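PDB 3NKL: UDP-D-quinovosamine 4-dehydrogenase from Vibrio fischeri, which probably acts as an oxidoreductase and lyase on a UDP-linked sugar, the crystallised piece being its Rossmann-like CoA-binding-family domain, cut from a longer membrane protein. Local coordinates for residues Lys6-Gly11 with Ser67-Ala72; Leu17-Met22 with Leu109-Leu114; Phe29-Phe34 with Gln47-Tyr52; Tyr56-Ile61 with Ala89-Glu94; Glu94-Pro99 with Leu114-Ile119. One frame throughout, in Å; residues are numbered along the deposited sequence. Where two conformers were deposited one is given.

Interaction 1. Residues Lys6-Gly11 with Ser67-Ala72; sequences KVLIYG and STVLLA
Two parallel strands in the middle of the Rossmann-like sheet, Lys6-Tyr10 and Thr68-Leu71, run side by side here and zip together toward their C-terminal ends. Leu70 N bonds to Leu8 O at 2.9 Å, Tyr10 N to Leu70 O at 2.8 Å, and Ala72 N to Tyr10 O at 2.8 Å, all three nearly straight. At the other end the strands part. A water closes the gap, donating to Lys6 O (2.6 Å) and accepting from Ser67 N (2.8 Å), while the buried Leu8 N has no partner in the model. Side chains alternate between the two faces. Val7, Ile9 and Leu70 look to the side covered by helix 14-25, where Val7 CG2 meets Leu70 CD1 at 4.1 Å. This is the strand that leads into a GxGxxG-like turn, and Gly11 is the first glycine of that pattern. Its backbone angles (phi 121°) leave no room for a CB beside the preceding carbonyl O. On the opposite face Tyr10 and Leu71 lie side by side and point the same way, Tyr10 CB resting on Leu71 CD2 at 3.6 Å. The Tyr10 CG is anti to the backbone N (chi1 -152°), its ring leads away from strand 68-71, and the hydroxyl is hydrogen-bonded to Asp37 OD1.

Interaction 2. Residues Leu17-Met22 with Leu109-Leu114; sequences LQLANM and LSIGQL
The flat carboxamide of Gln18 has Ile111 CD1 over one face, about 3.7 Å from each of CD, OE1 and NE2 of the glutamine. The two side chains cross at about a right angle, and NE2 also donates to Ser14 O in the same helix, a bond that restrains the rotation of the carboxamide. A second carboxamide, that of Gln113, works within its own loop: its OE1 accepts from Ser110 N at 3.0 Å, with the donor tilted 25° from the carbonyl plane. Ile111 is the centre of the contact. Its CG2 sits 4.0 Å from Leu19 CB, while on the Met22 side the selenomethionine chain, bent at chi2 and chi3, brings its CE up to Ile111 CB in the conformer given; with two deposited, this touch is doubtful. Farther along, Leu19 CD1 reaches Leu114 CD2 at 4.2 Å. On the helix side, Leu17 and Gln18 also pack on Val105 of the second subunit. The loop is pinned from within: Gln113 N returns to Ser110 O, and Ser110 OG accepts from Gly112 N at 3.0 Å. That makes a type I turn, Ser110 to Gln113, with an ST turn on its leading serine, laid against the flank of the helix that follows the first strand of the Rossmann-like fold.

Interaction 3. Residues Phe29-Phe34 with Gln47-Tyr52; sequences FHPIAF and QGITIY
Ile49 is wedged between the backbone of strand 29-34 and the Phe34 ring, and its chi1 of -35° is off the staggered value, consistent with tight packing. In that rotation CG2, anti to the backbone N, is pressed to 3.3 Å from Ala33 CA. At the far end of the same side chain, Ile49 CD1 comes to 3.4 Å from Phe34 CE1. Both contacts are tight for carbons. The Phe34 and Ile49 side chains cross at about a right angle. Phe34 has its CG anti to the carbonyl carbon, and at the root of the side chain CB rests on Ile51 CG1 at 3.9 Å. Tyr52, in a similar first rotamer (chi1 -59°), sets its ring edge-on to Ala33, CE2 lying 3.8 Å from Ala33 CB with that methyl in the ring plane. The strands are parallel but splayed, and they pair at their C-terminal ends, Phe34 with Ile51: Phe34 N donates to Thr50 O at 3.0 Å and Tyr52 N to Phe34 O at 2.9 Å. Just before this, Ile32 leaves the extended shape (psi -39°), and a water spans the break, giving to Ile32 O at 2.8 Å and taking from Thr50 N at 2.7 Å. Helix 14-25 covers the Phe34 side through Ala20, and Tyr52 meets the Tyr56 ring beyond. The chemistry is thus divided: the side-chain packing is apolar, while two direct bonds and one water link the two backbones.

Interaction 4. Residues Tyr56-Ile61 with Ala89-Glu94; sequences YLERLI and AKLHVE. With SO4 (sulfate ion), chain J.
Leu91 carries this contact: its CG is anti to the carbonyl carbon (chi1 -63°) and CD1 is anti to CA (chi2 176°), which brings CD1 up against helix 57-64. There it settles 3.8 Å from Leu57 CB and 3.9 Å from Ile61 CD1. The other methyl, Leu91 CD2, presses on Glu58 CG at 3.4 Å. Toward both Leu57 and Glu58 the Leu91 side chain crosses at about a right angle. Glu58 CG is itself anti to the carbonyl carbon, and the chain bends beyond it, at chi2. Ile61 CD1 then bridges on to Val93 CG1 at 3.6 Å, the two chains set at a slant to each other. In the fold, Leu91 sits in the type I turn Ala89-His92 that ends helix 78-89, in the beta-alpha-beta crossover from strand 68-71 to strand 94-97. The turn therefore docks onto the neighbouring crossover helix, and Leu88 backs both Leu57 and Val93. Tyr56 takes no part in this packing; its OH donates to O1 of a sulfate at 2.7 Å, an ion also held by Lys43 and His42 and probably from the crystallisation liquor. Arg59 NH1 lies 3.4 Å above the plane of the Tyr56 ring, offset toward its rim.

Interaction 5. Residues Glu94-Pro99 with Leu114-Ile119; sequences EVLTIP and LKEVSI
Leu96 and Glu116 lie side by side and point the same way, Leu96 CD2 resting on Glu116 CG at 3.5 Å. They are the non-hydrogen-bonded pair where strands 94-97 and 115-116 run antiparallel. Beyond them the acids converge: Glu94 and Glu116 are set at a slant, with carboxylate planes 48° apart, and Glu94 OE1 stands 3.4 Å from Glu116 OE1, two acceptors without a hydrogen bond between them. A water bridges the two acids, donating to Glu94 OE1 at 2.7 Å and to Glu116 OE1 at 2.8 Å. Glu116 has two deposited conformers, which leaves this approach doubtful. On the other face Val95 and Val117 cross obliquely, CG1 to CG1 at 3.7 Å. Near the strand end Leu114 CD2 comes slantwise against Ile98 CG2 at 3.9 Å. The backbone frames all this. Thr97 and Lys115 form the hydrogen-bonded pair, Thr97 N to Lys115 O at 2.8 Å with the return bond from Lys115 N to Thr97 O, and Val117 N reaches Val95 O at 3.1 Å. Thr97 OG1, anti to the backbone N, donates to Ile98 O on an in-plane lone pair. Strand 115-116 thus closes the edge of the sheet beside strand 94-97, whose other side pairs with strand 68-71. Helix 78-89 covers the valines, and Phe29 of strand 29-35 packs on Leu96 and Leu114.

Overall arrangement
Interactions 1, 3 and 5 are three strand pairings of one sheet, each separated from the next by one further pairing. Strand 29-35 joins interaction 3 to interaction 1, and strand 94-97 joins interaction 1 to interaction 5; the centres of 3 and 5 stand about 19 Å apart, on opposite sides of the chain's centre. Interactions 2 and 4, with centres about 21 Å apart, do not touch; they lie where helices 14-25 and 57-64 meet loops. Along the chain interaction 3 falls between the segments of interaction 1, interaction 4 interleaves with them, and interaction 5 comes after, sharing Glu94 with interaction 4. Leu114 links interactions 2 and 5. In this Rossmann-like domain residues 109-117 pack on helix 14-25 and add an edge strand.

Interaction 1. Residues Lys6-Gly11 with Ser67-Ala72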
# COMPACT_ATOMS: atom_id res chain seq x y z
N LYS B 6 14.64 -0.73 18.77
CA LYS B 6 13.71 0.26 18.24
C LYS B 6 13.88 0.46 16.74
O LYS B 6 15.00 0.59 16.24
CB LYS B 6 13.88 1.59 18.98
CG LYS B 6 13.49 1.48 20.47
CD LYS B 6 13.51 2.83 21.12
CE LYS B 6 13.44 2.71 22.64
NZ LYS B 6 13.97 3.95 23.28
N VAL B 7 12.77 0.47 16.01
CA VAL B 7 12.85 0.67 14.55
C VAL B 7 11.80 1.66 14.08
O VAL B 7 10.81 1.89 14.77
CB VAL B 7 12.56 -0.62 13.77
CG1 VAL B 7 13.49 -1.75 14.20
CG2 VAL B 7 11.12 -1.02 13.96
N LEU B 8 12.01 2.22 12.89
CA LEU B 8 10.93 2.84 12.16
C LEU B 8 10.48 1.88 11.08
O LEU B 8 11.29 1.11 10.54
CB LEU B 8 11.37 4.14 11.48
CG LEU B 8 11.96 5.24 12.37
CD1 LEU B 8 12.47 6.37 11.50
CD2 LEU B 8 10.89 5.74 13.34
N ILE B 9 9.20 1.94 10.74
CA ILE B 9 8.68 1.18 9.60
C ILE B 9 8.35 2.15 8.49
O ILE B 9 7.56 3.08 8.68
CB ILE B 9 7.42 0.39 9.96
CG1 ILE B 9 7.75 -0.69 11.00
CG2 ILE B 9 6.75 -0.20 8.68
CD1 ILE B 9 6.55 -1.46 11.49
N TYR B 10 8.99 1.97 7.34
CA TYR B 10 8.74 2.82 6.19
C TYR B 10 7.59 2.16 5.43
O TYR B 10 7.76 1.08 4.88
CB TYR B 10 9.99 2.90 5.30
CG TYR B 10 10.13 4.17 4.50
CD1 TYR B 10 9.21 4.49 3.49
CD2 TYR B 10 11.18 5.05 4.74
CE1 TYR B 10 9.34 5.65 2.75
CE2 TYR B 10 11.32 6.21 3.99
CZ TYR B 10 10.40 6.51 3.02
OH TYR B 10 10.56 7.66 2.29
N GLY B 11 6.43 2.82 5.40
CA GLY B 11 5.25 2.32 4.70
C GLY B 11 4.14 2.17 5.73
O GLY B 11 4.18 1.26 6.55
N SER B 67 18.72 2.48 14.86
CA SER B 67 19.80 2.12 13.94
C SER B 67 19.34 1.12 12.89
O SER B 67 20.16 0.59 12.17
CB SER B 67 21.01 1.57 14.70
OG SER B 67 20.64 0.43 15.44
N THR B 68 18.04 0.87 12.82
CA THR B 68 17.47 -0.08 11.86
C THR B 68 16.13 0.44 11.38
O THR B 68 15.29 0.85 12.19
CB THR B 68 17.26 -1.47 12.50
OG1 THR B 68 18.53 -2.02 12.87
CG2 THR B 68 16.58 -2.43 11.55
N VAL B 69 15.92 0.44 10.05
CA VAL B 69 14.65 0.85 9.48
C VAL B 69 14.14 -0.30 8.62
O VAL B 69 14.90 -0.91 7.87
CB VAL B 69 14.79 2.17 8.68
CG1 VAL B 69 13.51 2.46 7.86
CG2 VAL B 69 15.12 3.34 9.64
N LEU B 70 12.86 -0.63 8.78
CA LEU B 70 12.25 -1.75 8.06
C LEU B 70 11.36 -1.23 6.93
O LEU B 70 10.49 -0.40 7.16
CB LEU B 70 11.41 -2.58 9.02
CG LEU B 70 12.09 -3.03 10.33
CD1 LEU B 70 11.12 -3.93 11.09
CD2 LEU B 70 13.38 -3.75 10.04
N LEU B 71 11.55 -1.75 5.73
CA LEU B 71 10.75 -1.31 4.58
C LEU B 71 9.53 -2.20 4.41
O LEU B 71 9.66 -3.41 4.29
CB LEU B 71 11.57 -1.35 3.30
CG LEU B 71 12.84 -0.49 3.29
CD1 LEU B 71 13.49 -0.58 1.93
CD2 LEU B 71 12.52 0.96 3.61
N ALA B 72 8.36 -1.59 4.40
CA ALA B 72 7.12 -2.30 4.13
C ALA B 72 6.39 -1.54 3.02
O ALA B 72 5.28 -1.04 3.22
CB ALA B 72 6.27 -2.39 5.41
O HOH W 1 17.58 0.49 16.46

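Interaction 2. Residues Leu17-Met22 with Leu109-Leu114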
# COMPACT_ATOMS: atom_id res chain seq x y z
N LEU B 17 1.26 -1.92 8.43
CA LEU B 17 0.41 -2.14 9.58
C LEU B 17 0.48 -3.58 10.03
O LEU B 17 0.57 -3.86 11.22
CB LEU B 17 -1.04 -1.75 9.27
CG LEU B 17 -1.99 -1.99 10.44
CD1 LEU B 17 -1.49 -1.23 11.66
CD2 LEU B 17 -3.41 -1.57 10.09
N GLN B 18 0.42 -4.51 9.08
CA GLN B 18 0.54 -5.92 9.44
C GLN B 18 1.91 -6.22 10.01
O GLN B 18 2.04 -6.95 11.00
CB GLN B 18 0.28 -6.82 8.23
CG GLN B 18 -1.11 -6.74 7.69
CD GLN B 18 -1.27 -7.66 6.51
OE1 GLN B 18 -1.31 -8.87 6.67
NE2 GLN B 18 -1.29 -7.08 5.31
N LEU B 19 2.95 -5.66 9.40
CA LEU B 19 4.29 -5.84 9.97
C LEU B 19 4.34 -5.35 11.40
O LEU B 19 4.88 -6.03 12.28
CB LEU B 19 5.35 -5.13 9.13
CG LEU B 19 6.79 -5.23 9.62
CD1 LEU B 19 7.29 -6.66 9.56
CD2 LEU B 19 7.68 -4.32 8.75
N ALA B 20 3.81 -4.16 11.64
CA ALA B 20 3.91 -3.60 12.99
C ALA B 20 3.26 -4.55 14.01
O ALA B 20 3.72 -4.65 15.14
CB ALA B 20 3.30 -2.21 13.06
N ASN B 21 2.20 -5.25 13.61
CA ASN B 21 1.59 -6.26 14.49
C ASN B 21 2.44 -7.50 14.66
O ASN B 21 2.56 -8.04 15.76
CB ASN B 21 0.21 -6.69 13.98
CG ASN B 21 -0.83 -5.62 14.15
OD1 ASN B 21 -1.89 -5.67 13.53
ND2 ASN B 21 -0.54 -4.64 14.98
N MSE B 22 3.00 -7.98 13.55
CA MSE B 22 3.99 -9.05 13.58
C MSE B 22 4.99 -8.69 14.67
O MSE B 22 5.17 -9.43 15.64
CB MSE B 22 4.71 -9.11 12.23
CG MSE B 22 5.14 -10.50 11.78
SE MSE B 22 3.67 -11.32 10.82
CE MSE B 22 3.38 -9.92 9.50
N LEU B 109 5.76 -16.32 0.94
CA LEU B 109 6.62 -15.78 1.99
C LEU B 109 5.75 -14.96 2.95
O LEU B 109 4.76 -14.38 2.54
CB LEU B 109 7.72 -14.90 1.40
CG LEU B 109 8.71 -15.53 0.43
CD1 LEU B 109 9.76 -14.51 0.01
CD2 LEU B 109 9.41 -16.77 1.06
N SER B 110 6.14 -14.92 4.22
CA SER B 110 5.41 -14.14 5.22
C SER B 110 5.92 -12.70 5.27
O SER B 110 7.09 -12.45 5.02
CB SER B 110 5.61 -14.78 6.60
OG SER B 110 5.27 -13.88 7.63
N ILE B 111 5.04 -11.77 5.59
CA ILE B 111 5.43 -10.37 5.77
C ILE B 111 6.51 -10.23 6.84
O ILE B 111 7.32 -9.30 6.81
CB ILE B 111 4.19 -9.50 6.10
CG1 ILE B 111 3.27 -9.41 4.89
CG2 ILE B 111 4.60 -8.06 6.44
CD1 ILE B 111 2.06 -8.54 5.12
N GLY B 112 6.54 -11.16 7.79
CA GLY B 112 7.51 -11.07 8.87
C GLY B 112 8.92 -11.47 8.47
O GLY B 112 9.83 -11.32 9.27
N GLN B 113 9.12 -12.01 7.27
CA GLN B 113 10.48 -12.39 6.86
C GLN B 113 11.22 -11.14 6.41
O GLN B 113 10.89 -10.53 5.40
CB GLN B 113 10.45 -13.44 5.73
CG GLN B 113 9.85 -14.79 6.14
CD GLN B 113 9.86 -15.81 5.00
OE1 GLN B 113 8.81 -16.26 4.53
NE2 GLN B 113 11.06 -16.19 4.56
N LEU B 114 12.24 -10.75 7.17
CA LEU B 114 12.93 -9.49 6.92
C LEU B 114 14.31 -9.78 6.36
O LEU B 114 15.11 -10.47 7.01
CB LEU B 114 13.09 -8.72 8.24
CG LEU B 114 11.78 -8.19 8.85
CD1 LEU B 114 12.03 -7.63 10.24
CD2 LEU B 114 11.17 -7.11 7.93

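Interaction 3. Residues Phe29-Phe34 with Gln47-Tyr52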
# COMPACT_ATOMS: atom_id res chain seq x y z
N PHE B 29 11.79 -6.56 17.67
CA PHE B 29 11.77 -5.15 17.29
C PHE B 29 10.58 -4.43 17.91
O PHE B 29 9.52 -5.02 18.11
CB PHE B 29 11.69 -5.00 15.77
CG PHE B 29 12.88 -5.51 15.02
CD1 PHE B 29 14.10 -4.87 15.09
CD2 PHE B 29 12.77 -6.63 14.19
CE1 PHE B 29 15.20 -5.32 14.37
CE2 PHE B 29 13.85 -7.09 13.47
CZ PHE B 29 15.07 -6.43 13.55
N HIS B 30 10.74 -3.14 18.19
CA HIS B 30 9.62 -2.32 18.59
C HIS B 30 9.43 -1.16 17.63
O HIS B 30 10.30 -0.28 17.53
CB HIS B 30 9.80 -1.81 20.02
CG HIS B 30 8.79 -0.78 20.42
ND1 HIS B 30 7.45 -1.08 20.57
CD2 HIS B 30 8.91 0.54 20.69
CE1 HIS B 30 6.79 0.01 20.92
NE2 HIS B 30 7.66 1.01 20.99
N PRO B 31 8.31 -1.14 16.90
CA PRO B 31 8.14 -0.04 15.96
C PRO B 31 7.80 1.24 16.72
O PRO B 31 6.81 1.28 17.44
CB PRO B 31 6.96 -0.50 15.07
CG PRO B 31 6.21 -1.48 15.90
CD PRO B 31 7.17 -2.09 16.88
N ILE B 32 8.64 2.26 16.58
CA ILE B 32 8.45 3.54 17.26
C ILE B 32 7.45 4.44 16.55
O ILE B 32 6.66 5.14 17.18
CB ILE B 32 9.79 4.30 17.32
CG1 ILE B 32 10.80 3.53 18.16
CG2 ILE B 32 9.59 5.71 17.86
CD1 ILE B 32 10.30 3.19 19.53
N ALA B 33 7.52 4.41 15.22
CA ALA B 33 6.69 5.28 14.38
C ALA B 33 6.76 4.73 12.98
O ALA B 33 7.64 3.90 12.68
CB ALA B 33 7.23 6.70 14.41
N PHE B 34 5.85 5.20 12.12
CA PHE B 34 5.88 4.92 10.69
C PHE B 34 6.43 6.11 9.94
O PHE B 34 6.26 7.25 10.36
CB PHE B 34 4.45 4.68 10.14
CG PHE B 34 3.81 3.41 10.62
CD1 PHE B 34 2.92 3.44 11.68
CD2 PHE B 34 4.08 2.20 10.00
CE1 PHE B 34 2.31 2.27 12.11
CE2 PHE B 34 3.48 1.03 10.42
CZ PHE B 34 2.59 1.06 11.47
N GLN B 47 -2.84 2.50 15.24
CA GLN B 47 -2.51 1.63 16.37
C GLN B 47 -1.59 2.27 17.40
O GLN B 47 -0.69 1.63 17.93
CB GLN B 47 -1.88 0.33 15.87
CG GLN B 47 -2.83 -0.54 15.07
CD GLN B 47 -2.27 -1.93 14.82
OE1 GLN B 47 -1.13 -2.08 14.38
NE2 GLN B 47 -3.08 -2.95 15.10
N GLY B 48 -1.83 3.54 17.70
CA GLY B 48 -1.09 4.21 18.75
C GLY B 48 0.29 4.64 18.32
O GLY B 48 1.05 5.23 19.09
N ILE B 49 0.61 4.35 17.06
CA ILE B 49 1.87 4.76 16.47
C ILE B 49 1.55 5.93 15.57
O ILE B 49 0.59 5.86 14.80
CB ILE B 49 2.41 3.64 15.54
CG1 ILE B 49 2.07 2.26 16.10
CG2 ILE B 49 3.90 3.78 15.32
CD1 ILE B 49 2.62 1.15 15.27
N THR B 50 2.33 7.00 15.62
CA THR B 50 2.08 8.05 14.64
C THR B 50 2.94 7.91 13.36
O THR B 50 3.99 7.25 13.36
CB THR B 50 2.04 9.48 15.26
OG1 THR B 50 3.05 10.32 14.70
CG2 THR B 50 2.17 9.43 16.77
N ILE B 51 2.43 8.49 12.28
CA ILE B 51 2.99 8.39 10.94
C ILE B 51 3.58 9.74 10.56
O ILE B 51 2.96 10.77 10.80
CB ILE B 51 1.88 8.07 9.91
CG1 ILE B 51 1.18 6.76 10.23
CG2 ILE B 51 2.44 7.99 8.50
CD1 ILE B 51 -0.02 6.50 9.34
N TYR B 52 4.78 9.75 9.98
CA TYR B 52 5.44 11.01 9.65
C TYR B 52 5.95 11.00 8.21
O TYR B 52 6.31 9.96 7.67
CB TYR B 52 6.65 11.28 10.56
CG TYR B 52 6.34 11.35 12.03
CD1 TYR B 52 6.02 12.56 12.63
CD2 TYR B 52 6.36 10.21 12.82
CE1 TYR B 52 5.75 12.63 13.99
CE2 TYR B 52 6.09 10.27 14.18
CZ TYR B 52 5.77 11.49 14.75
OH TYR B 52 5.48 11.56 16.09
O HOH W 2 4.53 6.96 17.19

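Interaction 4. Residues Tyr56-Ile61 with Ala89-Glu94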
# COMPACT_ATOMS: atom_id res chain seq x y z
N TYR B 56 10.95 13.83 8.41
CA TYR B 56 11.16 13.58 9.84
C TYR B 56 12.16 12.45 10.16
O TYR B 56 12.40 12.17 11.32
CB TYR B 56 9.82 13.29 10.54
CG TYR B 56 9.05 14.54 10.92
CD1 TYR B 56 8.61 14.74 12.21
CD2 TYR B 56 8.77 15.52 9.98
CE1 TYR B 56 7.91 15.89 12.56
CE2 TYR B 56 8.08 16.68 10.32
CZ TYR B 56 7.65 16.85 11.61
OH TYR B 56 6.96 18.00 11.95
N LEU B 57 12.71 11.80 9.14
CA LEU B 57 13.61 10.66 9.35
C LEU B 57 14.78 10.99 10.29
O LEU B 57 15.03 10.29 11.27
CB LEU B 57 14.18 10.18 8.01
CG LEU B 57 13.36 9.12 7.26
CD1 LEU B 57 13.92 8.98 5.86
CD2 LEU B 57 13.40 7.78 8.00
N GLU B 58 15.51 12.05 9.97
CA GLU B 58 16.68 12.40 10.76
C GLU B 58 16.34 12.63 12.22
O GLU B 58 17.00 12.10 13.11
CB GLU B 58 17.39 13.61 10.17
CG GLU B 58 18.21 13.25 8.95
CD GLU B 58 18.23 14.34 7.91
OE1 GLU B 58 17.79 14.08 6.76
OE2 GLU B 58 18.69 15.46 8.23
N ARG B 59 15.30 13.42 12.47
CA ARG B 59 14.98 13.78 13.84
C ARG B 59 14.46 12.60 14.65
O ARG B 59 14.68 12.53 15.85
CB ARG B 59 14.03 14.98 13.90
CG ARG B 59 12.61 14.72 13.45
CD ARG B 59 11.82 16.05 13.33
NE ARG B 59 12.16 16.76 12.09
CZ ARG B 59 11.55 17.86 11.65
NH1 ARG B 59 10.56 18.40 12.36
NH2 ARG B 59 11.93 18.42 10.51
N LEU B 60 13.76 11.67 14.01
CA LEU B 60 13.23 10.49 14.71
C LEU B 60 14.35 9.51 15.01
O LEU B 60 14.41 8.92 16.09
CB LEU B 60 12.14 9.81 13.87
CG LEU B 60 10.81 10.55 13.74
CD1 LEU B 60 9.93 9.92 12.65
CD2 LEU B 60 10.07 10.58 15.08
N ILE B 61 15.24 9.32 14.04
CA ILE B 61 16.36 8.40 14.24
C ILE B 61 17.21 8.88 15.42
O ILE B 61 17.55 8.11 16.29
CB ILE B 61 17.22 8.30 12.96
CG1 ILE B 61 16.51 7.40 11.93
CG2 ILE B 61 18.62 7.79 13.29
CD1 ILE B 61 17.19 7.43 10.56
N ALA B 89 20.30 4.81 3.61
CA ALA B 89 21.71 4.47 3.70
C ALA B 89 22.52 5.63 4.22
O ALA B 89 23.44 5.44 5.03
CB ALA B 89 22.25 4.04 2.36
N LYS B 90 22.23 6.82 3.70
CA LYS B 90 23.00 8.00 4.03
C LYS B 90 22.71 8.52 5.43
O LYS B 90 23.29 9.51 5.86
CB LYS B 90 22.77 9.11 2.99
CG LYS B 90 23.17 8.69 1.58
CD LYS B 90 22.64 9.69 0.52
CE LYS B 90 23.08 9.29 -0.88
NZ LYS B 90 22.32 10.06 -1.92
N LEU B 91 21.80 7.86 6.14
CA LEU B 91 21.53 8.23 7.53
C LEU B 91 22.15 7.20 8.49
O LEU B 91 21.85 7.21 9.68
CB LEU B 91 20.03 8.33 7.80
CG LEU B 91 19.31 9.42 6.98
CD1 LEU B 91 17.82 9.37 7.25
CD2 LEU B 91 19.89 10.76 7.39
N HIS B 92 22.97 6.32 7.95
CA HIS B 92 23.71 5.33 8.74
C HIS B 92 22.76 4.48 9.58
O HIS B 92 22.95 4.33 10.78
CB HIS B 92 24.75 6.01 9.65
CG HIS B 92 25.99 6.46 8.92
ND1 HIS B 92 26.97 7.22 9.51
CD2 HIS B 92 26.39 6.26 7.64
CE1 HIS B 92 27.93 7.47 8.63
NE2 HIS B 92 27.61 6.88 7.49
N VAL B 93 21.73 3.94 8.93
CA VAL B 93 20.94 2.88 9.54
C VAL B 93 21.09 1.65 8.68
O VAL B 93 21.50 1.74 7.54
CB VAL B 93 19.47 3.27 9.64
CG1 VAL B 93 19.34 4.51 10.56
CG2 VAL B 93 18.86 3.58 8.24
N GLU B 94 20.81 0.50 9.26
CA GLU B 94 20.73 -0.75 8.54
C GLU B 94 19.32 -0.78 7.94
O GLU B 94 18.37 -0.25 8.54
CB GLU B 94 20.87 -1.87 9.57
CG GLU B 94 20.65 -3.23 9.02
CD GLU B 94 20.96 -4.30 10.05
OE1 GLU B 94 21.57 -5.31 9.66
OE2 GLU B 94 20.59 -4.12 11.24
S SO4 J . 5.43 19.88 9.41
O1 SO4 J . 4.90 19.16 10.57
O2 SO4 J . 4.85 21.22 9.42
O3 SO4 J . 6.89 19.98 9.47
O4 SO4 J . 5.05 19.19 8.19

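Interaction 5. Residues Glu94-Pro99 with Leu114-Ile119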
# COMPACT_ATOMS: atom_id res chain seq x y z
N GLU B 94 20.81 0.50 9.26
CA GLU B 94 20.73 -0.75 8.54
C GLU B 94 19.32 -0.78 7.94
O GLU B 94 18.37 -0.25 8.54
CB GLU B 94 20.87 -1.87 9.57
CG GLU B 94 20.65 -3.23 9.02
CD GLU B 94 20.96 -4.30 10.05
OE1 GLU B 94 21.57 -5.31 9.66
OE2 GLU B 94 20.59 -4.12 11.24
N VAL B 95 19.18 -1.38 6.77
CA VAL B 95 17.86 -1.37 6.10
C VAL B 95 17.44 -2.80 5.79
O VAL B 95 18.19 -3.53 5.13
CB VAL B 95 17.88 -0.51 4.81
CG1 VAL B 95 16.52 -0.54 4.13
CG2 VAL B 95 18.28 0.93 5.12
N LEU B 96 16.26 -3.20 6.29
CA LEU B 96 15.73 -4.54 6.05
C LEU B 96 14.41 -4.37 5.35
O LEU B 96 13.77 -3.33 5.48
CB LEU B 96 15.49 -5.31 7.34
CG LEU B 96 16.60 -5.28 8.40
CD1 LEU B 96 16.17 -6.09 9.64
CD2 LEU B 96 17.84 -5.86 7.78
N THR B 97 13.99 -5.39 4.61
CA THR B 97 12.74 -5.29 3.84
C THR B 97 11.88 -6.55 3.96
O THR B 97 12.41 -7.67 4.05
CB THR B 97 13.00 -5.03 2.33
OG1 THR B 97 11.74 -4.96 1.62
CG2 THR B 97 13.84 -6.13 1.71
N ILE B 98 10.57 -6.37 3.94
CA ILE B 98 9.66 -7.52 3.83
C ILE B 98 9.74 -8.03 2.39
O ILE B 98 10.33 -7.37 1.53
CB ILE B 98 8.22 -7.12 4.21
CG1 ILE B 98 7.59 -6.24 3.13
CG2 ILE B 98 8.19 -6.41 5.59
CD1 ILE B 98 6.07 -5.98 3.41
N PRO B 99 9.13 -9.20 2.11
CA PRO B 99 9.16 -9.76 0.75
C PRO B 99 8.56 -8.87 -0.34
O PRO B 99 7.83 -7.92 -0.05
CB PRO B 99 8.31 -11.06 0.87
CG PRO B 99 8.52 -11.45 2.33
CD PRO B 99 8.49 -10.13 3.07
N LEU B 114 12.24 -10.75 7.17
CA LEU B 114 12.93 -9.49 6.92
C LEU B 114 14.31 -9.78 6.36
O LEU B 114 15.11 -10.47 7.01
CB LEU B 114 13.09 -8.72 8.24
CG LEU B 114 11.78 -8.19 8.85
CD1 LEU B 114 12.03 -7.63 10.24
CD2 LEU B 114 11.17 -7.11 7.93
N LYS B 115 14.60 -9.27 5.17
CA LYS B 115 15.89 -9.50 4.52
C LYS B 115 16.70 -8.21 4.45
O LYS B 115 16.15 -7.15 4.18
CB LYS B 115 15.61 -9.99 3.10
CG LYS B 115 16.85 -10.31 2.28
CD LYS B 115 16.38 -11.01 1.02
CE LYS B 115 16.94 -10.37 -0.21
NZ LYS B 115 18.32 -10.86 -0.41
N GLU B 116 18.01 -8.31 4.67
CA GLU B 116 18.88 -7.14 4.51
C GLU B 116 18.87 -6.71 3.04
O GLU B 116 18.96 -7.56 2.16
CB GLU B 116 20.30 -7.46 5.02
CG GLU B 116 20.31 -7.94 6.48
CD GLU B 116 21.69 -8.33 7.02
OE1 GLU B 116 21.81 -8.43 8.27
OE2 GLU B 116 22.65 -8.54 6.24
N VAL B 117 18.73 -5.41 2.75
CA VAL B 117 18.76 -4.98 1.35
C VAL B 117 20.14 -5.25 0.73
O VAL B 117 21.13 -5.32 1.45
CB VAL B 117 18.36 -3.51 1.14
CG1 VAL B 117 16.94 -3.28 1.68
CG2 VAL B 117 19.36 -2.58 1.78
N SER B 118 20.21 -5.42 -0.59
CA SER B 118 21.54 -5.69 -1.19
C SER B 118 22.46 -4.49 -1.00
O SER B 118 22.01 -3.35 -0.94
CB SER B 118 21.44 -6.07 -2.67
OG SER B 118 20.96 -4.98 -3.45
N ILE B 119 23.76 -4.77 -0.91
CA ILE B 119 24.77 -3.73 -0.88
C ILE B 119 24.74 -2.89 -2.16
O ILE B 119 25.00 -1.69 -2.14
CB ILE B 119 26.17 -4.32 -0.71
CG1 ILE B 119 27.19 -3.21 -0.50
CG2 ILE B 119 26.54 -5.18 -1.93
CD1 ILE B 119 27.21 -2.69 0.90
O HOH W 3 20.57 -7.56 10.66